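Local coordinates for protein group 3 allergen SMIPP-S Yv6023A04 (Sarcoptes scabiei type hominis, PDB 3H7O) that belongs to the trypsin-like peptidase S1 family but is an inactivated protease paralogue of the scabies mite, probably without the proteolytic activity of its relatives, at residues H75-F80 with I90-L95. The protein carries 3 engineered substitutions. Numbering follows the deposited sequence.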
loop_
_atom_site.group_PDB
_atom_site.type_symbol
_atom_site.label_atom_id
_atom_site.label_comp_id
_atom_site.label_asym_id
_atom_site.label_seq_id
_atom_site.Cartn_x
_atom_site.Cartn_y
_atom_site.Cartn_z
ATOM N N HIS A 75 -6.707 -11.921 11.413
ATOM C CA HIS A 75 -5.294 -11.990 11.795
ATOM C C HIS A 75 -4.440 -10.998 11.013
ATOM O O HIS A 75 -4.749 -10.669 9.867
ATOM C CB HIS A 75 -4.750 -13.411 11.597
ATOM C CG HIS A 75 -3.468 -13.678 12.328
ATOM N ND1 HIS A 75 -3.433 -14.073 13.649
ATOM C CD2 HIS A 75 -2.178 -13.617 11.921
ATOM C CE1 HIS A 75 -2.177 -14.238 14.025
ATOM N NE2 HIS A 75 -1.395 -13.967 12.996
ATOM N N VAL A 76 -3.369 -10.535 11.656
ATOM C CA VAL A 76 -2.373 -9.663 11.044
ATOM C C VAL A 76 -1.036 -10.404 11.058
ATOM O O VAL A 76 -0.539 -10.775 12.126
ATOM C CB VAL A 76 -2.242 -8.317 11.811
ATOM C CG1 VAL A 76 -1.128 -7.457 11.221
ATOM C CG2 VAL A 76 -3.562 -7.558 11.803
ATOM N N TYR A 77 -0.472 -10.635 9.874
ATOM C CA TYR A 77 0.822 -11.313 9.755
ATOM C C TYR A 77 1.928 -10.305 9.506
ATOM O O TYR A 77 1.860 -9.526 8.554
ATOM C CB TYR A 77 0.809 -12.344 8.620
ATOM C CG TYR A 77 -0.091 -13.534 8.861
ATOM C CD1 TYR A 77 0.358 -14.640 9.589
ATOM C CD2 TYR A 77 -1.388 -13.559 8.354
ATOM C CE1 TYR A 77 -0.471 -15.742 9.810
ATOM C CE2 TYR A 77 -2.223 -14.651 8.570
ATOM C CZ TYR A 77 -1.760 -15.737 9.297
ATOM O OH TYR A 77 -2.591 -16.815 9.504
ATOM N N LEU A 78 2.949 -10.343 10.356
ATOM C CA LEU A 78 4.109 -9.461 10.240
ATOM C C LEU A 78 5.374 -10.271 9.950
ATOM O O LEU A 78 5.436 -11.470 10.241
ATOM C CB LEU A 78 4.290 -8.640 11.527
ATOM C CG LEU A 78 3.103 -7.810 12.042
ATOM C CD1 LEU A 78 3.371 -7.301 13.452
ATOM C CD2 LEU A 78 2.762 -6.651 11.105
ATOM N N SER A 79 6.373 -9.615 9.361
ATOM C CA SER A 79 7.658 -10.253 9.083
ATOM C C SER A 79 8.797 -9.450 9.708
ATOM O O SER A 79 9.470 -8.673 9.025
ATOM C CB SER A 79 7.872 -10.415 7.572
ATOM O OG SER A 79 9.100 -11.073 7.301
ATOM N N PHE A 80 8.990 -9.641 11.013
ATOM C CA PHE A 80 10.035 -8.952 11.777
ATOM C C PHE A 80 9.941 -7.431 11.634
ATOM O O PHE A 80 10.951 -6.757 11.402
ATOM C CB PHE A 80 11.440 -9.442 11.371
ATOM C CG PHE A 80 11.640 -10.931 11.508
ATOM C CD1 PHE A 80 12.213 -11.466 12.660
ATOM C CD2 PHE A 80 11.278 -11.797 10.473
ATOM C CE1 PHE A 80 12.410 -12.844 12.790
ATOM C CE2 PHE A 80 11.469 -13.174 10.591
ATOM C CZ PHE A 80 12.036 -13.700 11.753
ATOM N N ILE A 90 5.666 -4.120 6.105
ATOM C CA ILE A 90 4.781 -4.890 5.250
ATOM C C ILE A 90 3.964 -5.856 6.126
ATOM O O ILE A 90 4.473 -6.395 7.113
ATOM C CB ILE A 90 5.598 -5.630 4.152
ATOM C CG1 ILE A 90 4.679 -6.206 3.071
ATOM C CG2 ILE A 90 6.553 -6.682 4.773
ATOM C CD1 ILE A 90 5.415 -6.698 1.833
ATOM N N ALA A 91 2.693 -6.039 5.784
ATOM C CA ALA A 91 1.804 -6.881 6.579
ATOM C C ALA A 91 0.739 -7.519 5.713
ATOM O O ALA A 91 0.292 -6.930 4.725
ATOM C CB ALA A 91 1.151 -6.066 7.693
ATOM N N ILE A 92 0.332 -8.724 6.096
ATOM C CA ILE A 92 -0.773 -9.407 5.437
ATOM C C ILE A 92 -1.961 -9.474 6.387
ATOM O O ILE A 92 -1.827 -9.902 7.536
ATOM C CB ILE A 92 -0.371 -10.818 4.952
ATOM C CG1 ILE A 92 0.747 -10.709 3.907
ATOM C CG2 ILE A 92 -1.583 -11.549 4.354
ATOM C CD1 ILE A 92 1.446 -12.023 3.585
ATOM N N LEU A 93 -3.113 -9.016 5.908
ATOM C CA LEU A 93 -4.349 -9.109 6.668
ATOM C C LEU A 93 -5.134 -10.326 6.202
ATOM O O LEU A 93 -5.390 -10.476 5.009
ATOM C CB LEU A 93 -5.184 -7.832 6.502
ATOM C CG LEU A 93 -4.494 -6.490 6.791
ATOM C CD1 LEU A 93 -5.450 -5.332 6.551
ATOM C CD2 LEU A 93 -3.929 -6.428 8.205
ATOM N N GLU A 94 -5.501 -11.192 7.143
ATOM C CA GLU A 94 -6.323 -12.366 6.839
ATOM C C GLU A 94 -7.795 -12.108 7.141
ATOM O O GLU A 94 -8.129 -11.486 8.151
ATOM C CB GLU A 94 -5.837 -13.590 7.617
ATOM C CG GLU A 94 -6.644 -14.857 7.342
ATOM C CD GLU A 94 -6.104 -16.073 8.057
ATOM O OE1 GLU A 94 -5.121 -15.944 8.815
ATOM O OE2 GLU A 94 -6.668 -17.169 7.859
ATOM N N LEU A 95 -8.665 -12.602 6.262
ATOM C CA LEU A 95 -10.107 -12.461 6.421
ATOM C C LEU A 95 -10.781 -13.776 6.798
ATOM O O LEU A 95 -10.400 -14.842 6.306
ATOM C CB LEU A 95 -10.720 -11.906 5.135
ATOM C CG LEU A 95 -10.250 -10.503 4.769
ATOM C CD1 LEU A 95 -10.354 -10.289 3.267
ATOM C CD2 LEU A 95 -11.034 -9.447 5.555
HETATM O O HOH W 1 6.293 -6.867 8.896
#
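Y77 and E94 illustrate a diagonal side-chain bond across an antiparallel strand pair, Y77 being paired with I92 and E94 with H75. The phenol OH of Y77 donates to OE1 of E94 at 2.8 Å, meeting the carboxylate on its syn side and 25° out of its plane. OE1 also lies in the plane of the tyrosine ring at its edge, 3.2 Å from CE2, and the ring and carboxylate planes are 22° apart. E94 spans the gap with an extended chain, its CG anti to the backbone N (chi1 -180°). One face of the tyrosine ring is covered within its own strand by H75, whose CD2 lies over the ring centre, 3.2 Å above its plane. Between the strands, nearly straight backbone bonds run from Y77 N to I92 O (2.8 Å) and from E94 N to H75 O, while I92 N returns to Y77 O. On the other face V76 and L93 form a non-hydrogen-bonded pair, lying side by side with CG2 and CD2 3.8 Å apart, and L78 brings CD2 against CB of A91. The strands are neighbours in the N-terminal six-stranded barrel of the trypsin fold, where 91-95 is flanked on its second edge by strand 37-40. Between S79 and I90 a water bridges the backbones, accepting from S79 N at 2.8 Å and donating to I90 O. Helix 42-45 packs through V45 on V76, A91 and L93, whereas I224 of the C-terminal helix 218-225 touches Y77 and I92. K228 makes a long, weak ion pair with OE2 of E94, the carboxylate oxygen not used by Y77.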